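LPXTG cell wall anchor domain-containing protein (Lactobacillus rhamnosus, PDB 7CBS) serves as SpaB, the basal subunit of the sortase-assembled SpaCBA pilus, where it probably helps to anchor the adhesive fibre to the cell wall. Local coordinates at residues N64-T69 and V111-Q116; A132-F137 and V153-S158; T28-L33 and E118-D123; A75-L80 and V90-L95; T69-T74 and S104-A109. All coordinates share one frame; numbering follows the deposited sequence.

Interaction 1: N64-T69 and V111-Q116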
# COMPACT_ATOMS: atom_id res chain seq x y z
N ASN A 64 19.81 3.00 10.60
CA ASN A 64 18.67 3.91 10.90
C ASN A 64 19.18 5.35 10.98
O ASN A 64 20.35 5.53 11.38
CB ASN A 64 17.94 3.49 12.18
CG ASN A 64 17.35 2.10 12.08
OD1 ASN A 64 16.84 1.70 11.02
ND2 ASN A 64 17.41 1.34 13.16
N GLY A 65 18.34 6.32 10.62
CA GLY A 65 18.65 7.76 10.65
C GLY A 65 19.20 8.27 9.32
O GLY A 65 19.81 9.35 9.33
N VAL A 66 19.00 7.53 8.23
CA VAL A 66 19.48 7.87 6.85
C VAL A 66 18.28 8.37 6.04
O VAL A 66 17.32 7.59 5.87
CB VAL A 66 20.16 6.66 6.18
CG1 VAL A 66 20.76 7.04 4.83
CG2 VAL A 66 21.22 6.03 7.07
N THR A 67 18.36 9.61 5.54
CA THR A 67 17.26 10.31 4.82
C THR A 67 17.31 9.94 3.33
O THR A 67 18.27 10.34 2.65
CB THR A 67 17.34 11.83 4.99
OG1 THR A 67 17.42 12.14 6.38
CG2 THR A 67 16.16 12.56 4.39
N PHE A 68 16.30 9.19 2.87
CA PHE A 68 16.02 8.93 1.44
C PHE A 68 14.89 9.86 0.99
O PHE A 68 13.91 10.02 1.74
CB PHE A 68 15.69 7.45 1.21
CG PHE A 68 16.90 6.55 1.21
CD1 PHE A 68 17.42 6.06 2.40
CD2 PHE A 68 17.53 6.21 0.02
CE1 PHE A 68 18.54 5.24 2.40
CE2 PHE A 68 18.64 5.38 0.02
CZ PHE A 68 19.14 4.89 1.21
N THR A 69 15.05 10.46 -0.20
CA THR A 69 14.08 11.37 -0.86
C THR A 69 13.63 10.70 -2.16
O THR A 69 14.51 10.21 -2.90
CB THR A 69 14.72 12.75 -1.09
OG1 THR A 69 15.25 13.21 0.16
CG2 THR A 69 13.75 13.78 -1.64
N VAL A 111 11.97 10.71 3.82
CA VAL A 111 11.70 9.67 4.85
C VAL A 111 13.03 9.15 5.41
O VAL A 111 13.94 8.88 4.61
CB VAL A 111 10.85 8.52 4.25
CG1 VAL A 111 10.88 7.26 5.10
CG2 VAL A 111 9.42 8.97 3.98
N VAL A 112 13.10 8.99 6.74
CA VAL A 112 14.31 8.55 7.50
C VAL A 112 14.20 7.04 7.73
O VAL A 112 13.07 6.55 7.93
CB VAL A 112 14.43 9.31 8.83
CG1 VAL A 112 15.84 9.20 9.41
CG2 VAL A 112 14.02 10.77 8.70
N THR A 113 15.33 6.32 7.71
CA THR A 113 15.41 4.86 7.98
C THR A 113 15.17 4.61 9.48
O THR A 113 15.83 5.29 10.29
CB THR A 113 16.74 4.26 7.52
OG1 THR A 113 17.80 5.14 7.91
CG2 THR A 113 16.80 4.02 6.03
N ALA A 114 14.27 3.69 9.82
CA ALA A 114 13.96 3.25 11.20
C ALA A 114 13.73 1.73 11.22
O ALA A 114 13.70 1.12 10.13
CB ALA A 114 12.76 3.99 11.72
N GLY A 115 13.57 1.15 12.41
CA GLY A 115 13.38 -0.29 12.63
C GLY A 115 14.56 -1.10 12.10
O GLY A 115 15.65 -1.01 12.70
N GLN A 116 14.34 -1.84 11.01
CA GLN A 116 15.35 -2.69 10.33
C GLN A 116 15.92 -1.95 9.12
O GLN A 116 15.85 -2.50 8.00
CB GLN A 116 14.71 -4.02 9.90
CG GLN A 116 14.13 -4.82 11.06
CD GLN A 116 15.18 -5.15 12.10
OE1 GLN A 116 16.27 -5.62 11.78
NE2 GLN A 116 14.84 -4.92 13.36
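A chi1 of 43° sets Thr113 OG1 between its own backbone N and carbonyl carbon, facing the chain of Gly65 and Val66, while CG2 swings toward the Phe68 ring. Val66 N donates to this OG1 at 2.7 Å, and the same hydroxyl is also hydrogen-bonded to Leu63 O, a role suited to a short branched side chain that lies alongside that of Val66. Backbone bonds flank it: Gly65 N to Thr113 O at 2.7 Å and Thr113 N to Val66 O at 3.0 Å. An alanine here would probably leave the amide of Val66 and the carbonyl of Leu63 without their shared partner. The threonine lies just past the end of an antiparallel ladder in the pilin D1 domain, where Thr67 and Val112 form a non-hydrogen-bonded pair and Phe68 and Val111 a hydrogen-bonded one. Val112 CG1 rests 3.4 Å from Gly65 CA, and Gly65 has a positive phi of 93°, which a residue without a side chain adopts most easily. Beyond it, Asn64 ND2 reaches Gly115 O at 3.0 Å; the acceptor lies near the Asn64 amide plane, although the donor sits well above the plane of the Gly115 carbonyl.

Interaction 2: A132-F137 and V153-S158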
# COMPACT_ATOMS: atom_id res chain seq x y z
N ALA A 132 2.50 5.15 -16.83
CA ALA A 132 3.12 4.38 -15.72
C ALA A 132 4.07 5.32 -14.98
O ALA A 132 4.83 6.03 -15.66
CB ALA A 132 3.85 3.18 -16.28
N ALA A 133 4.02 5.35 -13.65
CA ALA A 133 4.85 6.25 -12.82
C ALA A 133 6.30 5.73 -12.83
O ALA A 133 6.49 4.51 -13.01
CB ALA A 133 4.30 6.34 -11.42
N VAL A 134 7.27 6.64 -12.69
CA VAL A 134 8.72 6.31 -12.52
C VAL A 134 9.27 7.23 -11.43
O VAL A 134 9.02 8.45 -11.50
CB VAL A 134 9.51 6.46 -13.83
CG1 VAL A 134 10.98 6.09 -13.65
CG2 VAL A 134 8.89 5.63 -14.96
N TYR A 135 9.96 6.64 -10.44
CA TYR A 135 10.43 7.32 -9.21
C TYR A 135 11.95 7.17 -9.10
O TYR A 135 12.48 6.09 -9.43
CB TYR A 135 9.69 6.76 -7.99
CG TYR A 135 8.20 6.99 -8.04
CD1 TYR A 135 7.67 8.25 -7.80
CD2 TYR A 135 7.32 5.97 -8.35
CE1 TYR A 135 6.30 8.49 -7.88
CE2 TYR A 135 5.95 6.18 -8.42
CZ TYR A 135 5.44 7.45 -8.19
OH TYR A 135 4.10 7.68 -8.24
N LEU A 136 12.62 8.26 -8.71
CA LEU A 136 14.07 8.32 -8.37
C LEU A 136 14.21 8.35 -6.85
O LEU A 136 13.58 9.22 -6.22
CB LEU A 136 14.67 9.58 -9.01
CG LEU A 136 16.07 9.96 -8.53
CD1 LEU A 136 17.07 8.85 -8.84
CD2 LEU A 136 16.51 11.28 -9.14
N PHE A 137 15.02 7.44 -6.29
CA PHE A 137 15.26 7.29 -4.83
C PHE A 137 16.72 7.64 -4.52
O PHE A 137 17.60 6.83 -4.86
CB PHE A 137 14.90 5.87 -4.38
CG PHE A 137 13.42 5.57 -4.38
CD1 PHE A 137 12.62 5.95 -3.31
CD2 PHE A 137 12.83 4.89 -5.43
CE1 PHE A 137 11.26 5.67 -3.31
CE2 PHE A 137 11.47 4.61 -5.42
CZ PHE A 137 10.69 5.00 -4.36
N VAL A 153 16.26 4.37 -9.90
CA VAL A 153 15.11 4.76 -10.75
C VAL A 153 14.22 3.53 -10.93
O VAL A 153 14.68 2.56 -11.56
CB VAL A 153 15.57 5.34 -12.11
CG1 VAL A 153 14.39 5.53 -13.05
CG2 VAL A 153 16.33 6.64 -11.93
N VAL A 154 13.01 3.57 -10.37
CA VAL A 154 12.05 2.43 -10.34
C VAL A 154 10.89 2.75 -11.29
O VAL A 154 10.29 3.84 -11.14
CB VAL A 154 11.54 2.16 -8.91
CG1 VAL A 154 10.63 0.94 -8.85
CG2 VAL A 154 12.69 2.04 -7.93
N VAL A 155 10.58 1.83 -12.20
CA VAL A 155 9.47 1.94 -13.18
C VAL A 155 8.29 1.10 -12.66
O VAL A 155 8.50 -0.07 -12.29
CB VAL A 155 9.92 1.49 -14.58
CG1 VAL A 155 8.81 1.65 -15.60
CG2 VAL A 155 11.18 2.23 -15.03
N MET A 156 7.09 1.69 -12.63
CA MET A 156 5.84 1.00 -12.24
C MET A 156 5.37 0.15 -13.43
O MET A 156 4.44 0.57 -14.14
CB MET A 156 4.77 2.00 -11.80
CG MET A 156 5.18 2.79 -10.57
SD MET A 156 5.43 1.74 -9.11
CE MET A 156 7.04 2.30 -8.54
N SER A 157 6.05 -0.98 -13.64
CA SER A 157 5.89 -1.89 -14.81
C SER A 157 4.50 -2.55 -14.81
O SER A 157 3.74 -2.33 -13.85
CB SER A 157 6.99 -2.92 -14.83
OG SER A 157 7.11 -3.55 -13.56
N SER A 158 4.20 -3.31 -15.86
CA SER A 158 2.90 -3.99 -16.10
C SER A 158 2.44 -4.75 -14.85
O SER A 158 1.27 -4.59 -14.46
CB SER A 158 2.96 -4.90 -17.32
OG SER A 158 2.76 -6.27 -17.00
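Met156 CE meets the Tyr135 ring at its edge, in the ring plane and 3.7 Å from CD2, the two side chains crossing at about a right angle. The second aromatic, Phe137, is also met at its edge: Val154 CG2 lies near the ring plane, 3.8 Å from CE2. Phe137 further makes an edge-to-face pair with Phe121, and the Tyr135 hydroxyl is satisfied by Pro125 O, so its polar end is not left without a partner. Flexible methionine fits here because its chain bends at chi2 (-63°) and again at chi3, bringing CE back to the tyrosine while CG touches Ala133 CB at 3.8 Å. The frame beneath is a beta hairpin of strands 131-141 and 152-155. Tyr135 and Val154 form a hydrogen-bonded pair of it, with Val154 N to Tyr135 O at 2.7 Å and Tyr135 N to Val154 O at 2.9 Å, and Met156 N continues the ladder to Ala133 O before the chain leaves through an inverse gamma turn centred on Met156. The other face carries three valines, Val134, Val153 and Val155, whose beta-branching suits an extended strand, and Leu136. Val134 CG1 packs closely on Val153 CG1, at 3.5 Å, while Val134 and Val155 lie side by side. Phe77 of helix 74-84 packs on this valine face.

Interaction 3: T28-L33 and E118-D123. With MG (magnesium ion), chain I.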
# COMPACT_ATOMS: atom_id res chain seq x y z
N THR A 28 -2.22 2.65 -6.28
CA THR A 28 -0.99 2.99 -5.52
C THR A 28 -0.23 1.73 -5.11
O THR A 28 -0.85 0.63 -5.06
CB THR A 28 -1.31 3.76 -4.23
OG1 THR A 28 -2.05 2.87 -3.40
CG2 THR A 28 -2.07 5.05 -4.46
N VAL A 29 1.05 1.90 -4.78
CA VAL A 29 1.93 0.83 -4.23
C VAL A 29 2.75 1.42 -3.07
O VAL A 29 2.95 2.65 -3.04
CB VAL A 29 2.83 0.22 -5.32
CG1 VAL A 29 4.04 1.10 -5.63
CG2 VAL A 29 3.28 -1.19 -4.98
N ASP A 30 3.19 0.56 -2.15
CA ASP A 30 4.12 0.92 -1.05
C ASP A 30 5.53 0.53 -1.46
O ASP A 30 5.70 -0.58 -2.00
CB ASP A 30 3.71 0.24 0.26
CG ASP A 30 2.33 0.64 0.74
OD1 ASP A 30 1.84 1.69 0.28
OD2 ASP A 30 1.74 -0.10 1.55
N VAL A 31 6.50 1.42 -1.24
CA VAL A 31 7.95 1.17 -1.50
C VAL A 31 8.70 1.32 -0.18
O VAL A 31 8.67 2.42 0.40
CB VAL A 31 8.53 2.11 -2.57
CG1 VAL A 31 10.04 1.98 -2.67
CG2 VAL A 31 7.86 1.90 -3.92
N VAL A 32 9.34 0.24 0.28
CA VAL A 32 10.25 0.22 1.46
C VAL A 32 11.68 0.06 0.94
O VAL A 32 11.96 -0.97 0.29
CB VAL A 32 9.85 -0.88 2.46
CG1 VAL A 32 10.54 -0.70 3.81
CG2 VAL A 32 8.34 -0.94 2.64
N LEU A 33 12.53 1.06 1.15
CA LEU A 33 13.99 1.00 0.88
C LEU A 33 14.69 0.49 2.14
O LEU A 33 14.43 1.06 3.22
CB LEU A 33 14.50 2.39 0.49
CG LEU A 33 15.83 2.37 -0.25
CD1 LEU A 33 15.97 3.60 -1.14
CD2 LEU A 33 16.99 2.26 0.72
N GLU A 118 14.75 0.52 7.50
CA GLU A 118 13.62 0.64 6.53
C GLU A 118 13.22 2.10 6.38
O GLU A 118 13.02 2.78 7.41
CB GLU A 118 12.42 -0.17 7.02
CG GLU A 118 12.45 -1.63 6.63
CD GLU A 118 11.46 -2.49 7.41
OE1 GLU A 118 11.46 -2.39 8.65
OE2 GLU A 118 10.69 -3.25 6.78
N ALA A 119 13.08 2.57 5.13
CA ALA A 119 12.49 3.87 4.75
C ALA A 119 11.18 3.60 4.00
O ALA A 119 11.26 3.15 2.83
CB ALA A 119 13.47 4.66 3.91
N TYR A 120 10.04 3.86 4.64
CA TYR A 120 8.68 3.50 4.16
C TYR A 120 8.10 4.66 3.34
O TYR A 120 8.00 5.79 3.88
CB TYR A 120 7.78 3.14 5.34
CG TYR A 120 6.35 2.85 4.96
CD1 TYR A 120 5.43 3.88 4.81
CD2 TYR A 120 5.91 1.55 4.75
CE1 TYR A 120 4.11 3.63 4.45
CE2 TYR A 120 4.60 1.28 4.39
CZ TYR A 120 3.70 2.33 4.25
OH TYR A 120 2.40 2.08 3.90
N PHE A 121 7.74 4.38 2.09
CA PHE A 121 7.04 5.32 1.16
C PHE A 121 5.69 4.70 0.77
O PHE A 121 5.66 3.90 -0.19
CB PHE A 121 7.89 5.59 -0.08
CG PHE A 121 9.21 6.27 0.20
CD1 PHE A 121 9.30 7.64 0.30
CD2 PHE A 121 10.37 5.52 0.34
CE1 PHE A 121 10.51 8.26 0.53
CE2 PHE A 121 11.59 6.14 0.57
CZ PHE A 121 11.66 7.51 0.66
N GLY A 122 4.64 5.06 1.51
CA GLY A 122 3.28 4.52 1.31
C GLY A 122 2.50 5.32 0.29
O GLY A 122 2.73 6.54 0.20
N ASP A 123 1.62 4.65 -0.45
CA ASP A 123 0.67 5.25 -1.43
C ASP A 123 1.43 6.09 -2.47
O ASP A 123 1.02 7.25 -2.71
CB ASP A 123 -0.41 6.05 -0.70
CG ASP A 123 -1.24 5.18 0.23
OD1 ASP A 123 -1.44 3.99 -0.12
OD2 ASP A 123 -1.66 5.69 1.30
MG MG I . -1.85 2.61 -1.45
O HOH W 1 -2.51 0.68 -2.08
O HOH W 2 -0.04 1.52 -1.55
O HOH W 3 -2.11 1.40 0.29
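Asp123 and Thr28 meet through a magnesium ion, to which Asp123 OD1 and Thr28 OG1 each bind at 2.0 Å. Three waters and Asp123 OD1 of the second subunit complete six ligands, and the hard oxygens of carboxylate and hydroxyl suit this ion, which here bridges two copies of the protein. Asp123 OD1 is also hydrogen-bonded to Thr28 OG1 of the second subunit. Asp30 stands in the second shell. Its OD1 accepts from Asp123 N at 3.1 Å, nearly along the C-O axis, and from a metal-bound water at 2.6 Å, while OD2 is held by Ser166 OG of the second subunit. An alanine in place of Asp30 would probably leave that water and the Asp123 amide without their acceptor, allowing the metal-binding carboxylate to shift.

Val32 spreads its two branches: CG1 lies on Glu118 CG at 3.5 Å and CG2 lies obliquely to the Tyr120 ring. Phe121 points to the other face, its ring edge beside Val31 O, 3.5 Å from CD2. The same carbonyl takes the Phe121 amide at 2.8 Å, and Val31 N answers to Phe121 O in a nearly straight bond (176°). Leu33 and Ala119 form the next hydrogen-bonded pair, where the small Ala119 also packs on Val111 and Thr113.

Within the sheet, strand 28-34 runs antiparallel to strand 118-128 and parallel to strand 167-170 on its other edge. Phe121 reaches into the core against Phe68 and Val70 of strand 67-72, whereas Val32 and Tyr120 turn to Arg167.

Interaction 4: A75-L80 and V90-L95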
# COMPACT_ATOMS: atom_id res chain seq x y z
N ALA A 75 7.86 11.99 -16.61
CA ALA A 75 7.86 12.76 -17.88
C ALA A 75 9.25 12.72 -18.52
O ALA A 75 9.33 12.43 -19.73
CB ALA A 75 7.41 14.18 -17.66
N ASP A 76 10.29 13.02 -17.74
CA ASP A 76 11.71 13.00 -18.20
C ASP A 76 12.08 11.58 -18.62
O ASP A 76 12.75 11.43 -19.66
CB ASP A 76 12.67 13.53 -17.13
CG ASP A 76 12.56 15.03 -16.90
OD1 ASP A 76 12.11 15.73 -17.83
OD2 ASP A 76 12.93 15.49 -15.80
N PHE A 77 11.66 10.57 -17.85
CA PHE A 77 11.98 9.14 -18.09
C PHE A 77 11.46 8.72 -19.47
O PHE A 77 12.27 8.22 -20.26
CB PHE A 77 11.44 8.23 -17.00
CG PHE A 77 11.85 6.78 -17.17
CD1 PHE A 77 13.08 6.34 -16.71
CD2 PHE A 77 11.03 5.88 -17.84
CE1 PHE A 77 13.48 5.02 -16.90
CE2 PHE A 77 11.43 4.57 -18.02
CZ PHE A 77 12.65 4.14 -17.55
N TRP A 78 10.17 8.93 -19.75
CA TRP A 78 9.52 8.46 -21.01
C TRP A 78 10.00 9.30 -22.20
O TRP A 78 9.98 8.78 -23.33
CB TRP A 78 7.99 8.47 -20.89
CG TRP A 78 7.49 7.49 -19.89
CD1 TRP A 78 6.67 7.74 -18.83
CD2 TRP A 78 7.82 6.09 -19.83
NE1 TRP A 78 6.45 6.59 -18.12
CE2 TRP A 78 7.14 5.56 -18.71
CE3 TRP A 78 8.61 5.23 -20.61
CZ2 TRP A 78 7.24 4.22 -18.35
CZ3 TRP A 78 8.70 3.91 -20.26
CH2 TRP A 78 8.03 3.41 -19.14
N GLN A 79 10.41 10.55 -21.95
CA GLN A 79 10.98 11.47 -22.96
C GLN A 79 12.35 10.92 -23.39
O GLN A 79 12.64 10.96 -24.59
CB GLN A 79 11.05 12.89 -22.39
N LEU A 80 13.13 10.41 -22.44
CA LEU A 80 14.49 9.85 -22.66
C LEU A 80 14.38 8.52 -23.42
O LEU A 80 15.13 8.33 -24.39
CB LEU A 80 15.18 9.65 -21.30
CG LEU A 80 15.96 10.85 -20.78
CD1 LEU A 80 16.38 10.64 -19.34
CD2 LEU A 80 17.17 11.12 -21.66
N VAL A 90 19.16 2.01 -20.04
CA VAL A 90 19.99 3.20 -20.39
C VAL A 90 19.37 4.44 -19.74
O VAL A 90 20.14 5.27 -19.21
CB VAL A 90 20.13 3.36 -21.92
CG1 VAL A 90 20.77 4.69 -22.30
CG2 VAL A 90 20.91 2.21 -22.54
N ALA A 91 18.04 4.55 -19.76
CA ALA A 91 17.27 5.69 -19.21
C ALA A 91 17.27 5.63 -17.67
O ALA A 91 17.32 6.71 -17.03
CB ALA A 91 15.86 5.68 -19.76
N GLN A 92 17.20 4.42 -17.10
CA GLN A 92 17.31 4.19 -15.64
C GLN A 92 18.68 4.67 -15.16
O GLN A 92 18.74 5.33 -14.11
CB GLN A 92 17.12 2.71 -15.30
CG GLN A 92 15.66 2.28 -15.27
CD GLN A 92 15.52 0.85 -14.81
OE1 GLN A 92 15.90 -0.08 -15.51
NE2 GLN A 92 14.96 0.67 -13.62
N THR A 93 19.74 4.35 -15.91
CA THR A 93 21.16 4.69 -15.58
C THR A 93 21.38 6.20 -15.73
O THR A 93 22.09 6.76 -14.88
CB THR A 93 22.13 3.89 -16.47
OG1 THR A 93 21.96 2.51 -16.14
CG2 THR A 93 23.57 4.30 -16.27
N THR A 94 20.81 6.82 -16.77
CA THR A 94 20.94 8.27 -17.06
C THR A 94 20.29 9.09 -15.94
O THR A 94 20.92 10.05 -15.46
CB THR A 94 20.36 8.61 -18.44
OG1 THR A 94 21.17 7.96 -19.43
CG2 THR A 94 20.34 10.10 -18.73
N LEU A 95 19.08 8.70 -15.51
CA LEU A 95 18.30 9.42 -14.46
C LEU A 95 18.83 9.07 -13.06
O LEU A 95 18.41 9.75 -12.11
CB LEU A 95 16.82 9.07 -14.59
CG LEU A 95 16.04 9.79 -15.68
CD1 LEU A 95 14.55 9.60 -15.46
CD2 LEU A 95 16.39 11.28 -15.73
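Phe77 lays the CD1 and CE1 side of its ring against the helix 88-95: Leu95 CD1 lies at the ring edge, near its plane and 3.8 Å from CD1, while Ala91 CB approaches CE1 obliquely, also at 3.8 Å. With CG anti to the backbone N (chi1 -175°), the phenyl group swings across the gap between the helices and reaches the backbone, CE1 coming close to Gln92 N. The small Ala91 suits a place where the ring comes this near the helix backbone. Leu95 also packs on the base of the same side chain, its CD1 being 3.7 Å from Phe77 CB, and its other methyl, CD2, meets Leu80 CD1 at 3.7 Å. Thr94 CG2 lies 4.0 Å from Leu80 CD1 and borders the apolar patch.

No hydrogen bond links the two segments; two consecutive helices, 74-84 and 88-95, are joined here by apolar side chains alone. The axes of segments 75-80 and 90-95 approach to 9.6 Å at an angle of 134°, so they run obliquely antiparallel, and the two helices together form the helical connection between strands 67-72 and 107-112 of the pilin domain. Leu95 also rests on Val153 of the sheet, while the long side chain of Gln92 carries NE2 to Val153 O, to which it is hydrogen-bonded. Thr94 turns its hydroxyl back on its own helix: OG1 donates to Val90 O at 2.9 Å, and the Thr94 amide reaches that oxygen from the opposite face of the carbonyl plane. Asp76, at the margin, is held by the hydroxyl of Tyr100.

Interaction 5: T69-T74 and S104-A109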
# COMPACT_ATOMS: atom_id res chain seq x y z
N THR A 69 15.05 10.46 -0.20
CA THR A 69 14.08 11.37 -0.86
C THR A 69 13.63 10.70 -2.16
O THR A 69 14.51 10.21 -2.90
CB THR A 69 14.72 12.75 -1.09
OG1 THR A 69 15.25 13.21 0.16
CG2 THR A 69 13.75 13.78 -1.64
N VAL A 70 12.32 10.69 -2.42
CA VAL A 70 11.70 10.08 -3.64
C VAL A 70 11.19 11.22 -4.54
O VAL A 70 10.50 12.12 -4.01
CB VAL A 70 10.60 9.06 -3.30
CG1 VAL A 70 9.47 9.66 -2.47
CG2 VAL A 70 10.05 8.38 -4.55
N TYR A 71 11.54 11.19 -5.82
CA TYR A 71 11.16 12.19 -6.86
C TYR A 71 10.36 11.50 -7.97
O TYR A 71 10.69 10.35 -8.31
CB TYR A 71 12.39 12.85 -7.48
CG TYR A 71 13.36 13.46 -6.50
CD1 TYR A 71 14.31 12.69 -5.86
CD2 TYR A 71 13.34 14.82 -6.23
CE1 TYR A 71 15.21 13.25 -4.96
CE2 TYR A 71 14.24 15.40 -5.35
CZ TYR A 71 15.18 14.61 -4.71
OH TYR A 71 16.06 15.16 -3.83
N ASP A 72 9.37 12.19 -8.52
CA ASP A 72 8.62 11.81 -9.74
C ASP A 72 9.46 12.19 -10.96
O ASP A 72 9.66 13.40 -11.16
CB ASP A 72 7.23 12.46 -9.76
CG ASP A 72 6.47 12.30 -11.07
OD1 ASP A 72 6.70 11.29 -11.77
OD2 ASP A 72 5.66 13.20 -11.38
N VAL A 73 9.95 11.20 -11.73
CA VAL A 73 10.78 11.43 -12.96
C VAL A 73 10.04 10.88 -14.19
O VAL A 73 10.72 10.65 -15.22
CB VAL A 73 12.18 10.81 -12.81
CG1 VAL A 73 12.90 11.31 -11.57
CG2 VAL A 73 12.16 9.28 -12.82
N THR A 74 8.72 10.71 -14.11
CA THR A 74 7.87 10.03 -15.13
C THR A 74 8.04 10.67 -16.51
O THR A 74 8.32 9.93 -17.47
CB THR A 74 6.39 10.04 -14.73
OG1 THR A 74 6.25 9.43 -13.45
CG2 THR A 74 5.52 9.32 -15.74
N SER A 104 12.18 20.87 -9.07
CA SER A 104 11.99 21.10 -7.61
C SER A 104 10.58 20.66 -7.18
O SER A 104 10.42 20.29 -6.00
CB SER A 104 12.25 22.54 -7.25
OG SER A 104 13.55 22.93 -7.67
N SER A 105 9.61 20.70 -8.09
CA SER A 105 8.17 20.37 -7.85
C SER A 105 7.91 18.87 -8.02
O SER A 105 6.75 18.46 -7.90
CB SER A 105 7.28 21.18 -8.76
OG SER A 105 6.20 21.75 -8.04
N SER A 106 8.96 18.07 -8.25
CA SER A 106 8.90 16.59 -8.45
C SER A 106 9.09 15.84 -7.12
O SER A 106 8.68 14.67 -7.05
CB SER A 106 9.92 16.15 -9.47
OG SER A 106 11.24 16.33 -8.99
N LEU A 107 9.68 16.49 -6.11
CA LEU A 107 9.92 15.91 -4.76
C LEU A 107 8.56 15.55 -4.13
O LEU A 107 7.73 16.47 -3.97
CB LEU A 107 10.69 16.92 -3.89
CG LEU A 107 11.50 16.32 -2.74
CD1 LEU A 107 12.50 17.33 -2.20
CD2 LEU A 107 10.59 15.81 -1.63
N ILE A 108 8.36 14.27 -3.82
CA ILE A 108 7.08 13.72 -3.28
C ILE A 108 7.16 13.64 -1.76
O ILE A 108 6.29 14.23 -1.09
CB ILE A 108 6.76 12.34 -3.90
CG1 ILE A 108 6.71 12.40 -5.43
CG2 ILE A 108 5.49 11.75 -3.29
CD1 ILE A 108 5.65 11.54 -6.09
N ALA A 109 8.17 12.93 -1.24
CA ALA A 109 8.32 12.62 0.20
C ALA A 109 9.80 12.46 0.58
O ALA A 109 10.59 11.98 -0.27
CB ALA A 109 7.55 11.37 0.53
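Leu107 starts at CB, which lies beside CD2 and CE2 of the Tyr71 ring, 4.1 Å from CD2. Its CG comes next, 3.9 Å from Tyr71 CE2 and nearer still, at 3.6 Å, to Thr69 CG2. Both end methyls straddle that threonine methyl, and CD1 keeps touch with Tyr71 CE2 as well. The chi1 of -155° carries the branch across Thr69, the two side chains crossing at about a right angle. A leucine suits this exposed margin because its fork touches both the tyrosine ring and a threonine methyl, while Thr69 OG1 turns instead to Gln110 and Thr140.

Val70 works on the other face. At chi1 59° its CG1 is directed to the neighbouring strand, lying 3.4 Å from Ala109 O and 4.0 Å from Ala109 CB. Backbone bonds fix the register: Val70 N to Ala109 O and Ile108 N to Val70 O, both nearly straight, then Asp72 N to Ser106 O at 3.0 Å with the donor well above the carbonyl plane. Ser106 places OG at the edge of the Tyr71 ring, and Ala103 O holds that hydroxyl.

Beyond the pairing, Asp72 OD1 accepts from both the hydroxyl and the amide of Thr74, forming an Asx turn as the chain enters helix 74-84; the short aspartate side chain can reach forward to the amide two residues on. Opposite Val70, the two residues Ile108 and Ala109 share its N and O, with Ile108 in a near-helical conformation (psi -57°), consistent with a classic beta bulge in this antiparallel strand pair.

How the interactions relate
From the N terminus, strand 28-34 is the first to be paired: interaction 3 closes the longest loop, returning at 118-123, and also holds the magnesium site at the subunit interface. Inside that loop lies interaction 1, which joins 64-69 to 111-116; interaction 5 nests within it, on the same two strands and sharing Thr69, and interaction 4 nests innermost, folding the helical connection. Interaction 2 follows in series, as a hairpin closed after the others. No loops cross. The hairpin nevertheless touches three of the others: it hydrogen-bonds to the strand of interaction 5, receives the helices of interaction 4, and packs Phe137 and Met156 against interaction 3, while Phe68 links interactions 1 and 3.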